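Local coordinates for alcohol dehydrogenase IV (PDB 3IV7), which probably acts as an NAD-dependent oxidoreductase of the iron-containing alcohol dehydrogenase family, with maleylacetate reductase as its likely activity, at residues N173-C178 and E293-L298; S181-N186 and G273-A278; A195-R200 and A226-V231; S238-K243 and P265-F270; V324-V329 and E340-L345. All coordinates share one frame; numbering follows the deposited sequence.

All five contacts lie in the helical C-terminal part of the chain. No polar bond joins the paired segments, and the side-chain contacts are mainly between carbons. Contacts 1, 3, 4 and 5 are buried, contact 5 being the most peripheral, its centre about 22 Å from the centre of the chain; contact 2 is partly buried at a turn. Contact 1 touches contacts 3 and 4 largely through helix 164-181, while F270 and L240 carry contact 4 on into contact 5. Contact 3 brings two backbones close at a glycine and has an ion pair beside it; contacts 1 and 5 hold more widely spaced helices together by leucine ends. Contact 4 adds histidines, and contact 2 a tryptophan set against alanines.

Contact 1. Residues N173-C178 and E293-L298; sequences NGLAHC and EGLQRL
L175 and L295 mark the nearest backbone approach between segments 173-178 and 293-298, on helices 164-181 and 291-301, with their CA atoms 9.3 Å apart. The two helices belong to the all-helical C-terminal half of the iron-containing alcohol dehydrogenase fold, and at this spacing only long side chains bridge them. L175 does so from one side, its CG anti to the backbone N (chi1 -160°), which sends CD2 across to the partner helix. L295 and L298, one turn apart, receive that methyl between them. L175 and L295 slide past each other in opposite directions, and CD2 of L175 lies 3.5 Å from CD1 of L295. All three leucines are buried. I199 of helix 189-211 packs on L175, whereas L295 rests on L264, P265 and L268 of helix 256-271, so the small leucine cluster joins four helices. L298 meets L175 differently from L295: the two side chains reach toward each other tip to tip, and their CD2 methyls are pressed to 3.5 Å, tighter than usual for two carbons.

Contact 2. Residues S181-N186 and G273-A278; sequences SLWGPN and GDAPEA
Carbon-to-carbon contacts join L182 and W183 to A275 and A278, with no polar bond between the two segments. L182 uses the root of its side chain: its CB lies 3.7 Å from CB of A278. W183 brings the benzene part of its indole, with CE3 4.0 Å from CB of A275 and 4.1 Å from CB of A278. Both methyls approach the ring obliquely, and V267, L268 and N271 of helix 256-271 pack against the W183 ring as well.

Two van der Waals approaches to carbonyl oxygens accompany these pairs. CD1 of L182 passes 3.9 Å from O of A278, and CB of A278 comes within 3.9 Å of O of L182, which fits the close backbones, with the CA atoms of L182 and A278 5.5 Å apart.

Hydrogen bonds act within the first segment and its surroundings. G184 N is bonded to S181 O at 3.1 Å, closing a type I beta turn, and the indole NE1 of W183 is held by OD1 of D180. A275 takes the N-cap position of helix 276-286. The type I turn at S181-G184, where helix 164-181 gives way to the loop, thus packs on the N-terminal turn of helix 276-286 in the helical C-terminal part of the family fold.

Contact 3. Residues A195-R200 and A226-V231; sequences AAEGIR and AYLAAV
G198 and A229 are the nearest pair between segments 195-200 and 226-231, on helices 189-211 and 216-236, with CA atoms 4.9 Å apart. The short segments run nearly antiparallel, at 153° between their directions, and their axes approach to 7.5 Å. The absence of a side chain at G198 permits this: its CA lies 4.4 Å from the backbone N of A229, and its own N lies 4.3 Å from CB of L228. L228 covers the neighbouring part of the interface, its side chain directed at the aliphatic part of E197. The modelled approach of its CD1 methyl to CG of E197 is too short to be reliable, so the exact placement of that methyl is doubtful.

Beyond this tight glycine face the contact opens toward solvent at R200. E197 bends at its second torsion and turns its carboxylate to R200 of the same helix. The guanidinium grips it side-on. R200 NE reaches E197 OE1 at 3.1 Å, in a nearly straight bond of 171°. R200 NH2 reaches E197 OE2 at 3.0 Å, at 160°. Both oxygens lie near the guanidinium plane, but they are met from above the plane of the carboxylate.

Y224 of helix 216-236 also hydrogen-bonds OE2 of E197 through its hydroxyl. With three bonds on its two oxygens, the charge of the buried carboxylate is probably compensated and would probably persist, and through Y224 it ties the two helices together by polar chemistry beside their apolar interface.

Contact 4. Residues S238-K243 and P265-F270; sequences SGLHHK and PYVLAF
The first turn of helix 240-250, with G239 at its N-cap, packs through L240 and H241 against V267 and F270 of the next helix, 256-271. Backbones are nearest at H241 and V267, whose CA atoms lie 5.9 Å apart. With a fully extended first torsion (chi1 179°), L240 carries its CD2 to 4.0 Å from CG1 of V267 and 3.7 Å from CD2 of F270. The leucine and phenylalanine side chains cross at about a right angle, and the methyl meets the ring obliquely. V267 fits both neighbours with its two branches. CG1 meets L240 and also the backbone of H241, whereas CG2 lies against H241, 3.8 Å from its CA and 4.0 Å from its CB, at the edge of the imidazole and near its plane.

The polar end of H241 is directed elsewhere, with NE2 hydrogen-bonded to ND1 of H260. Its CD2 lies over the centre of the H242 ring, 3.9 Å above the plane. H242 in turn bonds D180 through ND1 and H177 through NE2, so its ring is fixed at both nitrogens. One side of the contact is therefore hydrophobic core and the other a histidine network, consistent with the region that carries the metal site in iron-containing relatives.

Contact 5. Residues V324-V329 and E340-L345; sequences VTLEKV and ENLSRL
Branched aliphatic groups, not rings, meet where T325 and L326 touch L342; the flat groups lie to one side, where the ring of F270 packs against the side chain of N341, with F270 CE1 3.6 Å from N341 CG. The amide of N341 is held at both ends, OD1 by the backbone N of T338 and ND2 by the carbonyl of P336, which fixes its rotation.

Across the contact a single methyl does the work. The first torsion of L342 (chi1 -171°) swings the side chain away from its own backbone N and projects CD2 toward segment 324-329. There CD2 lies 3.8 Å from CD1 of L326, the two leucines sliding past each other in opposite directions. It is also 4.1 Å from CG2 of T325, whose side chain crosses that of L342 at about a right angle. T325 is divided in its roles: the methyl faces the leucine, while OG1 is hydrogen-bonded to the hydroxyl of T247 and to the carbonyl of A321. Beyond T325 the chain forms a type I turn from L326 to V329, in which V329 N bonds L326 O at 3.2 Å.

Contact 5 thus pairs the last part of helix 318-326 with the early turns of helix 339-351. V337 of the intervening loop packs on both L326 and L342, and helix 240-250 lies alongside, with I244 against L342 and L240 against V329.

Contact 1. Residues N173-C178 and E293-L298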
# COMPACT_ATOMS: atom_id res chain seq x y z
N ASN A 173 -20.61 1.88 3.48
CA ASN A 173 -20.22 0.88 2.46
C ASN A 173 -18.68 0.78 2.46
O ASN A 173 -18.10 -0.33 2.55
CB ASN A 173 -20.73 1.35 1.12
CG ASN A 173 -20.45 0.38 -0.04
OD1 ASN A 173 -19.87 -0.72 0.11
ND2 ASN A 173 -20.82 0.81 -1.20
N GLY A 174 -18.03 1.93 2.45
CA GLY A 174 -16.57 2.01 2.50
C GLY A 174 -16.06 1.41 3.80
O GLY A 174 -15.10 0.66 3.79
N LEU A 175 -16.77 1.68 4.90
CA LEU A 175 -16.41 1.12 6.18
C LEU A 175 -16.50 -0.43 6.19
O LEU A 175 -15.67 -1.09 6.81
CB LEU A 175 -17.26 1.72 7.30
CG LEU A 175 -16.67 1.58 8.68
CD1 LEU A 175 -15.31 2.24 8.71
CD2 LEU A 175 -17.64 2.22 9.79
N ALA A 176 -17.49 -0.97 5.48
CA ALA A 176 -17.68 -2.39 5.39
C ALA A 176 -16.51 -3.02 4.65
O ALA A 176 -16.07 -4.10 5.03
CB ALA A 176 -18.97 -2.71 4.69
N HIS A 177 -16.03 -2.35 3.60
CA HIS A 177 -14.85 -2.83 2.87
C HIS A 177 -13.71 -3.02 3.87
O HIS A 177 -13.03 -4.03 3.85
CB HIS A 177 -14.43 -1.86 1.75
CG HIS A 177 -15.39 -1.78 0.59
ND1 HIS A 177 -16.18 -2.85 0.21
CD2 HIS A 177 -15.56 -0.82 -0.35
CE1 HIS A 177 -16.87 -2.51 -0.87
NE2 HIS A 177 -16.51 -1.29 -1.23
N CYS A 178 -13.55 -2.07 4.79
CA CYS A 178 -12.48 -2.18 5.78
C CYS A 178 -12.73 -3.32 6.72
O CYS A 178 -11.87 -4.16 6.92
CB CYS A 178 -12.37 -0.91 6.64
SG CYS A 178 -12.00 0.56 5.78
N GLU A 293 -18.74 -1.08 19.79
CA GLU A 293 -19.18 0.18 20.39
C GLU A 293 -18.68 1.34 19.52
O GLU A 293 -19.35 2.33 19.37
CB GLU A 293 -18.75 0.32 21.86
CG GLU A 293 -17.31 0.65 22.11
CD GLU A 293 -16.93 0.63 23.62
OE1 GLU A 293 -17.36 -0.32 24.32
OE2 GLU A 293 -16.21 1.55 24.09
N GLY A 294 -17.51 1.19 18.92
CA GLY A 294 -17.02 2.19 18.01
C GLY A 294 -17.96 2.33 16.82
O GLY A 294 -18.35 3.44 16.46
N LEU A 295 -18.32 1.21 16.20
CA LEU A 295 -19.23 1.25 15.07
C LEU A 295 -20.59 1.83 15.49
O LEU A 295 -21.15 2.64 14.78
CB LEU A 295 -19.40 -0.14 14.43
CG LEU A 295 -20.37 -0.19 13.22
CD1 LEU A 295 -19.91 0.82 12.12
CD2 LEU A 295 -20.42 -1.59 12.67
N GLN A 296 -21.10 1.41 16.65
CA GLN A 296 -22.41 1.86 17.12
C GLN A 296 -22.44 3.37 17.42
O GLN A 296 -23.40 4.05 17.08
CB GLN A 296 -22.87 1.06 18.34
CG GLN A 296 -23.23 -0.40 18.05
CD GLN A 296 -24.39 -0.56 17.07
OE1 GLN A 296 -24.19 -0.63 15.86
NE2 GLN A 296 -25.60 -0.73 17.61
N ARG A 297 -21.36 3.89 18.02
CA ARG A 297 -21.24 5.32 18.25
C ARG A 297 -21.19 6.09 16.96
O ARG A 297 -21.74 7.19 16.87
CB ARG A 297 -19.99 5.64 19.05
CG ARG A 297 -20.09 5.23 20.46
CD ARG A 297 -18.81 5.47 21.21
NE ARG A 297 -18.91 4.93 22.57
CZ ARG A 297 -17.94 4.99 23.48
NH1 ARG A 297 -16.79 5.59 23.20
NH2 ARG A 297 -18.13 4.46 24.69
N LEU A 298 -20.49 5.57 15.96
CA LEU A 298 -20.46 6.21 14.67
C LEU A 298 -21.85 6.23 14.08
O LEU A 298 -22.34 7.31 13.65
CB LEU A 298 -19.50 5.51 13.73
CG LEU A 298 -19.52 5.99 12.28
CD1 LEU A 298 -19.15 7.48 12.17
CD2 LEU A 298 -18.57 5.12 11.48

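Contact 2. Residues S181-N186 and G273-A278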
# COMPACT_ATOMS: atom_id res chain seq x y z
N SER A 181 -12.81 -6.96 5.50
CA SER A 181 -11.48 -7.31 5.03
C SER A 181 -10.57 -7.80 6.16
O SER A 181 -9.62 -8.56 5.93
CB SER A 181 -10.86 -6.13 4.29
OG SER A 181 -11.46 -5.94 2.99
N LEU A 182 -10.88 -7.39 7.39
CA LEU A 182 -10.13 -7.81 8.56
C LEU A 182 -10.17 -9.32 8.82
O LEU A 182 -9.27 -9.85 9.46
CB LEU A 182 -10.57 -7.03 9.81
CG LEU A 182 -10.28 -5.52 9.75
CD1 LEU A 182 -10.77 -4.81 10.99
CD2 LEU A 182 -8.77 -5.28 9.53
N TRP A 183 -11.23 -9.99 8.36
CA TRP A 183 -11.31 -11.46 8.41
C TRP A 183 -11.59 -11.99 6.99
O TRP A 183 -12.19 -13.05 6.81
CB TRP A 183 -12.39 -11.94 9.42
CG TRP A 183 -13.67 -11.25 9.25
CD1 TRP A 183 -14.51 -11.33 8.18
CD2 TRP A 183 -14.24 -10.28 10.13
NE1 TRP A 183 -15.55 -10.45 8.32
CE2 TRP A 183 -15.42 -9.80 9.51
CE3 TRP A 183 -13.88 -9.76 11.37
CZ2 TRP A 183 -16.23 -8.83 10.09
CZ3 TRP A 183 -14.70 -8.82 11.95
CH2 TRP A 183 -15.86 -8.36 11.31
N GLY A 184 -11.13 -11.24 5.98
CA GLY A 184 -11.34 -11.62 4.58
C GLY A 184 -10.64 -12.93 4.23
O GLY A 184 -9.76 -13.38 4.97
N PRO A 185 -11.02 -13.55 3.08
CA PRO A 185 -10.40 -14.81 2.71
C PRO A 185 -8.89 -14.71 2.51
O PRO A 185 -8.21 -15.67 2.73
CB PRO A 185 -11.09 -15.17 1.38
CG PRO A 185 -11.68 -13.88 0.90
CD PRO A 185 -12.04 -13.13 2.11
N ASN A 186 -8.40 -13.54 2.07
CA ASN A 186 -6.96 -13.31 1.90
C ASN A 186 -6.47 -12.15 2.74
O ASN A 186 -5.62 -11.38 2.32
CB ASN A 186 -6.63 -13.09 0.43
CG ASN A 186 -7.12 -14.23 -0.46
OD1 ASN A 186 -8.03 -14.06 -1.27
ND2 ASN A 186 -6.56 -15.41 -0.27
N GLY A 273 -16.34 -11.84 18.18
CA GLY A 273 -15.86 -12.74 19.25
C GLY A 273 -14.91 -13.83 18.77
O GLY A 273 -14.06 -14.30 19.54
N ASP A 274 -15.07 -14.25 17.52
CA ASP A 274 -14.22 -15.27 16.94
C ASP A 274 -13.01 -14.69 16.19
O ASP A 274 -12.17 -15.45 15.69
CB ASP A 274 -15.04 -16.18 16.02
CG ASP A 274 -15.94 -17.18 16.80
OD1 ASP A 274 -15.43 -17.89 17.67
OD2 ASP A 274 -17.16 -17.24 16.50
N ALA A 275 -12.89 -13.36 16.14
CA ALA A 275 -11.75 -12.71 15.44
C ALA A 275 -11.12 -11.66 16.35
O ALA A 275 -11.22 -10.47 16.08
CB ALA A 275 -12.22 -12.08 14.15
N PRO A 276 -10.45 -12.11 17.42
CA PRO A 276 -9.94 -11.19 18.44
C PRO A 276 -8.92 -10.18 17.92
O PRO A 276 -8.97 -8.98 18.29
CB PRO A 276 -9.31 -12.12 19.48
CG PRO A 276 -9.11 -13.43 18.77
CD PRO A 276 -10.18 -13.53 17.78
N GLU A 277 -8.02 -10.62 17.07
CA GLU A 277 -7.00 -9.72 16.53
C GLU A 277 -7.66 -8.66 15.65
O GLU A 277 -7.34 -7.48 15.76
CB GLU A 277 -5.93 -10.50 15.74
CG GLU A 277 -5.13 -11.49 16.62
CD GLU A 277 -3.86 -12.02 15.95
OE1 GLU A 277 -3.28 -11.33 15.07
OE2 GLU A 277 -3.40 -13.11 16.36
N ALA A 278 -8.61 -9.07 14.82
CA ALA A 278 -9.37 -8.13 13.97
C ALA A 278 -10.16 -7.16 14.83
O ALA A 278 -10.08 -5.94 14.64
CB ALA A 278 -10.30 -8.87 13.05

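Contact 3. Residues A195-R200 and A226-V231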
# COMPACT_ATOMS: atom_id res chain seq x y z
N ALA A 195 -6.89 -1.33 5.97
CA ALA A 195 -8.28 -1.36 6.39
C ALA A 195 -8.49 -0.52 7.65
O ALA A 195 -9.44 0.21 7.74
CB ALA A 195 -8.75 -2.78 6.62
N ALA A 196 -7.54 -0.59 8.59
CA ALA A 196 -7.62 0.15 9.86
C ALA A 196 -7.45 1.66 9.63
O ALA A 196 -8.07 2.45 10.30
CB ALA A 196 -6.56 -0.35 10.82
N GLU A 197 -6.58 2.02 8.68
CA GLU A 197 -6.42 3.41 8.29
C GLU A 197 -7.69 3.91 7.65
O GLU A 197 -8.08 5.05 7.85
CB GLU A 197 -5.23 3.57 7.33
CG GLU A 197 -5.06 4.97 6.73
CD GLU A 197 -4.55 6.02 7.70
OE1 GLU A 197 -4.44 5.74 8.92
OE2 GLU A 197 -4.18 7.14 7.20
N GLY A 198 -8.37 3.05 6.89
CA GLY A 198 -9.67 3.41 6.30
C GLY A 198 -10.73 3.62 7.38
O GLY A 198 -11.55 4.54 7.27
N ILE A 199 -10.74 2.75 8.40
CA ILE A 199 -11.68 2.89 9.51
C ILE A 199 -11.45 4.23 10.22
O ILE A 199 -12.39 4.96 10.50
CB ILE A 199 -11.57 1.75 10.54
CG1 ILE A 199 -11.96 0.41 9.92
CG2 ILE A 199 -12.47 2.04 11.77
CD1 ILE A 199 -11.70 -0.82 10.84
N ARG A 200 -10.18 4.55 10.49
CA ARG A 200 -9.84 5.79 11.17
C ARG A 200 -10.36 7.01 10.40
O ARG A 200 -11.04 7.85 10.97
CB ARG A 200 -8.32 5.92 11.34
CG ARG A 200 -7.88 7.18 12.15
CD ARG A 200 -6.40 7.54 11.92
NE ARG A 200 -6.09 7.78 10.50
CZ ARG A 200 -6.38 8.90 9.83
NH1 ARG A 200 -7.02 9.91 10.43
NH2 ARG A 200 -6.06 9.00 8.54
N ALA A 226 -12.30 6.02 1.98
CA ALA A 226 -12.89 5.18 0.99
C ALA A 226 -11.83 4.53 0.10
O ALA A 226 -11.98 3.39 -0.30
CB ALA A 226 -13.88 6.00 0.13
N TYR A 227 -10.78 5.28 -0.24
CA TYR A 227 -9.73 4.73 -1.09
C TYR A 227 -9.00 3.59 -0.39
O TYR A 227 -8.89 2.47 -0.94
CB TYR A 227 -8.74 5.80 -1.52
CG TYR A 227 -7.66 5.25 -2.43
CD1 TYR A 227 -7.97 4.78 -3.70
CD2 TYR A 227 -6.34 5.15 -2.00
CE1 TYR A 227 -6.98 4.23 -4.53
CE2 TYR A 227 -5.35 4.63 -2.81
CZ TYR A 227 -5.66 4.19 -4.08
OH TYR A 227 -4.66 3.64 -4.85
N LEU A 228 -8.53 3.84 0.84
CA LEU A 228 -7.82 2.78 1.58
C LEU A 228 -8.70 1.57 1.91
O LEU A 228 -8.24 0.43 1.87
CB LEU A 228 -7.16 3.35 2.81
CG LEU A 228 -5.98 4.28 2.41
CD1 LEU A 228 -5.27 4.67 3.59
CD2 LEU A 228 -5.04 3.57 1.42
N ALA A 229 -9.96 1.82 2.18
CA ALA A 229 -10.90 0.72 2.41
C ALA A 229 -10.93 -0.22 1.21
O ALA A 229 -10.92 -1.44 1.36
CB ALA A 229 -12.29 1.28 2.67
N ALA A 230 -11.04 0.37 0.01
CA ALA A 230 -11.17 -0.38 -1.23
C ALA A 230 -9.87 -1.08 -1.63
O ALA A 230 -9.90 -2.25 -2.07
CB ALA A 230 -11.68 0.53 -2.37
N VAL A 231 -8.74 -0.41 -1.43
CA VAL A 231 -7.44 -1.02 -1.68
C VAL A 231 -7.24 -2.26 -0.77
O VAL A 231 -6.74 -3.30 -1.22
CB VAL A 231 -6.29 -0.02 -1.47
CG1 VAL A 231 -4.92 -0.75 -1.53
CG2 VAL A 231 -6.33 1.14 -2.60

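Contact 4. Residues S238-K243 and P265-F270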
# COMPACT_ATOMS: atom_id res chain seq x y z
N SER A 238 -13.63 -10.75 -0.72
CA SER A 238 -14.97 -10.70 -0.10
C SER A 238 -15.16 -11.66 1.02
O SER A 238 -15.06 -12.88 0.84
CB SER A 238 -16.05 -10.96 -1.14
OG SER A 238 -16.08 -9.91 -2.08
N GLY A 239 -15.51 -11.11 2.18
CA GLY A 239 -15.81 -11.89 3.35
C GLY A 239 -17.33 -12.05 3.46
O GLY A 239 -18.06 -11.73 2.52
N LEU A 240 -17.79 -12.54 4.62
CA LEU A 240 -19.23 -12.77 4.87
C LEU A 240 -20.12 -11.56 4.51
O LEU A 240 -21.15 -11.73 3.85
CB LEU A 240 -19.45 -13.14 6.34
CG LEU A 240 -20.91 -13.40 6.83
CD1 LEU A 240 -21.55 -14.56 6.07
CD2 LEU A 240 -20.93 -13.66 8.31
N HIS A 241 -19.74 -10.37 4.97
CA HIS A 241 -20.54 -9.17 4.73
C HIS A 241 -20.81 -8.97 3.28
O HIS A 241 -21.95 -8.76 2.88
CB HIS A 241 -19.88 -7.91 5.29
CG HIS A 241 -20.53 -6.64 4.84
ND1 HIS A 241 -21.52 -6.02 5.55
CD2 HIS A 241 -20.33 -5.89 3.72
CE1 HIS A 241 -21.92 -4.94 4.89
NE2 HIS A 241 -21.21 -4.84 3.78
N HIS A 242 -19.75 -9.03 2.47
CA HIS A 242 -19.89 -8.77 1.05
C HIS A 242 -20.68 -9.85 0.35
O HIS A 242 -21.41 -9.56 -0.58
CB HIS A 242 -18.51 -8.58 0.38
CG HIS A 242 -17.81 -7.34 0.83
ND1 HIS A 242 -17.12 -7.27 2.02
CD2 HIS A 242 -17.77 -6.10 0.29
CE1 HIS A 242 -16.66 -6.04 2.17
NE2 HIS A 242 -17.03 -5.31 1.13
N LYS A 243 -20.53 -11.09 0.78
CA LYS A 243 -21.30 -12.19 0.17
C LYS A 243 -22.80 -11.96 0.43
O LYS A 243 -23.60 -12.07 -0.47
CB LYS A 243 -20.87 -13.54 0.73
CG LYS A 243 -19.44 -13.98 0.39
CD LYS A 243 -19.11 -13.82 -1.09
CE LYS A 243 -17.70 -14.33 -1.40
NZ LYS A 243 -17.45 -14.32 -2.86
N PRO A 265 -23.08 -3.78 10.82
CA PRO A 265 -23.00 -4.02 12.27
C PRO A 265 -23.37 -5.43 12.69
O PRO A 265 -22.88 -5.91 13.72
CB PRO A 265 -23.99 -3.03 12.83
CG PRO A 265 -24.95 -2.73 11.63
CD PRO A 265 -24.07 -2.74 10.48
N TYR A 266 -24.25 -6.07 11.94
CA TYR A 266 -24.69 -7.45 12.24
C TYR A 266 -23.57 -8.46 11.93
O TYR A 266 -23.33 -9.39 12.71
CB TYR A 266 -26.03 -7.77 11.49
CG TYR A 266 -27.11 -6.85 11.97
CD1 TYR A 266 -27.70 -7.05 13.22
CD2 TYR A 266 -27.39 -5.69 11.29
CE1 TYR A 266 -28.57 -6.15 13.73
CE2 TYR A 266 -28.29 -4.80 11.78
CZ TYR A 266 -28.87 -5.02 13.02
OH TYR A 266 -29.78 -4.12 13.53
N VAL A 267 -22.83 -8.23 10.85
CA VAL A 267 -21.69 -9.11 10.53
C VAL A 267 -20.57 -8.87 11.53
O VAL A 267 -19.93 -9.80 11.98
CB VAL A 267 -21.20 -8.94 9.14
CG1 VAL A 267 -19.99 -9.85 8.90
CG2 VAL A 267 -22.34 -9.23 8.12
N LEU A 268 -20.38 -7.62 11.92
CA LEU A 268 -19.38 -7.32 12.94
C LEU A 268 -19.74 -8.01 14.25
O LEU A 268 -18.90 -8.73 14.84
CB LEU A 268 -19.25 -5.84 13.18
CG LEU A 268 -18.21 -5.44 14.22
CD1 LEU A 268 -16.82 -6.04 13.86
CD2 LEU A 268 -18.16 -3.94 14.31
N ALA A 269 -20.97 -7.81 14.72
CA ALA A 269 -21.45 -8.43 15.96
C ALA A 269 -21.29 -9.93 15.92
O ALA A 269 -20.87 -10.54 16.90
CB ALA A 269 -22.91 -8.08 16.21
N PHE A 270 -21.61 -10.51 14.77
CA PHE A 270 -21.58 -11.96 14.56
C PHE A 270 -20.16 -12.55 14.62
O PHE A 270 -19.94 -13.55 15.30
CB PHE A 270 -22.20 -12.27 13.18
CG PHE A 270 -22.22 -13.74 12.81
CD1 PHE A 270 -23.26 -14.56 13.23
CD2 PHE A 270 -21.27 -14.27 11.97
CE1 PHE A 270 -23.30 -15.91 12.88
CE2 PHE A 270 -21.30 -15.63 11.59
CZ PHE A 270 -22.31 -16.44 12.05

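Contact 5. Residues V324-V329 and E340-L345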
# COMPACT_ATOMS: atom_id res chain seq x y z
N VAL A 324 -28.72 -18.97 -1.25
CA VAL A 324 -27.80 -18.43 -2.22
C VAL A 324 -26.43 -18.05 -1.67
O VAL A 324 -25.43 -18.08 -2.39
CB VAL A 324 -28.40 -17.17 -2.85
CG1 VAL A 324 -27.35 -16.44 -3.68
CG2 VAL A 324 -29.62 -17.54 -3.69
N THR A 325 -26.39 -17.69 -0.40
CA THR A 325 -25.20 -17.15 0.21
C THR A 325 -24.36 -18.15 0.99
O THR A 325 -23.13 -18.02 1.05
CB THR A 325 -25.56 -16.03 1.18
OG1 THR A 325 -26.23 -15.01 0.46
CG2 THR A 325 -24.29 -15.46 1.84
N LEU A 326 -25.00 -19.12 1.60
CA LEU A 326 -24.32 -20.02 2.50
C LEU A 326 -23.09 -20.64 1.83
O LEU A 326 -21.99 -20.55 2.36
CB LEU A 326 -25.28 -21.09 3.03
CG LEU A 326 -24.98 -21.74 4.39
CD1 LEU A 326 -24.73 -20.70 5.47
CD2 LEU A 326 -26.15 -22.64 4.79
N GLU A 327 -23.27 -21.13 0.60
CA GLU A 327 -22.18 -21.80 -0.13
C GLU A 327 -21.11 -20.82 -0.66
O GLU A 327 -20.07 -21.25 -1.12
CB GLU A 327 -22.74 -22.62 -1.28
CG GLU A 327 -23.34 -21.78 -2.41
CD GLU A 327 -24.04 -22.62 -3.48
OE1 GLU A 327 -24.25 -23.84 -3.24
OE2 GLU A 327 -24.37 -22.06 -4.55
N LYS A 328 -21.40 -19.52 -0.64
CA LYS A 328 -20.45 -18.51 -1.10
C LYS A 328 -19.55 -18.00 0.05
O LYS A 328 -18.54 -17.34 -0.20
CB LYS A 328 -21.21 -17.32 -1.74
CG LYS A 328 -21.90 -17.65 -3.09
N VAL A 329 -19.91 -18.31 1.29
CA VAL A 329 -19.14 -17.81 2.43
C VAL A 329 -17.76 -18.47 2.47
O VAL A 329 -17.66 -19.66 2.29
CB VAL A 329 -19.84 -18.09 3.77
CG1 VAL A 329 -19.03 -17.50 4.91
CG2 VAL A 329 -21.27 -17.51 3.77
N GLU A 340 -29.08 -21.81 10.09
CA GLU A 340 -29.82 -21.18 11.20
C GLU A 340 -29.22 -19.82 11.61
O GLU A 340 -29.95 -18.84 11.75
CB GLU A 340 -29.90 -22.08 12.45
CG GLU A 340 -30.62 -23.40 12.26
CD GLU A 340 -29.76 -24.45 11.58
OE1 GLU A 340 -28.62 -24.13 11.16
OE2 GLU A 340 -30.23 -25.59 11.45
N ASN A 341 -27.90 -19.75 11.80
CA ASN A 341 -27.34 -18.51 12.32
C ASN A 341 -27.26 -17.40 11.28
O ASN A 341 -27.37 -16.24 11.63
CB ASN A 341 -26.05 -18.71 13.16
CG ASN A 341 -24.84 -19.16 12.35
OD1 ASN A 341 -24.78 -19.00 11.14
ND2 ASN A 341 -23.86 -19.74 13.05
N LEU A 342 -27.13 -17.76 10.00
CA LEU A 342 -27.21 -16.77 8.94
C LEU A 342 -28.65 -16.27 8.82
O LEU A 342 -28.88 -15.09 8.60
CB LEU A 342 -26.72 -17.34 7.60
CG LEU A 342 -26.55 -16.36 6.44
CD1 LEU A 342 -25.61 -15.16 6.78
CD2 LEU A 342 -26.01 -17.12 5.20
N SER A 343 -29.62 -17.17 8.98
CA SER A 343 -31.03 -16.75 9.02
C SER A 343 -31.26 -15.78 10.19
O SER A 343 -31.93 -14.79 10.03
CB SER A 343 -31.97 -17.95 9.15
OG SER A 343 -31.95 -18.71 7.96
N ARG A 344 -30.66 -16.06 11.35
CA ARG A 344 -30.82 -15.18 12.53
C ARG A 344 -30.17 -13.83 12.29
O ARG A 344 -30.69 -12.79 12.70
CB ARG A 344 -30.23 -15.82 13.79
CG ARG A 344 -30.42 -14.99 15.09
CD ARG A 344 -31.83 -15.04 15.57
NE ARG A 344 -32.10 -14.13 16.68
CZ ARG A 344 -32.39 -12.84 16.54
NH1 ARG A 344 -32.39 -12.27 15.33
NH2 ARG A 344 -32.64 -12.10 17.61
N LEU A 345 -29.02 -13.84 11.63
CA LEU A 345 -28.33 -12.62 11.30
C LEU A 345 -29.22 -11.74 10.41
O LEU A 345 -29.39 -10.55 10.69
CB LEU A 345 -27.01 -12.92 10.60
CG LEU A 345 -26.15 -11.73 10.23
CD1 LEU A 345 -24.65 -12.17 10.09
CD2 LEU A 345 -26.65 -11.04 8.97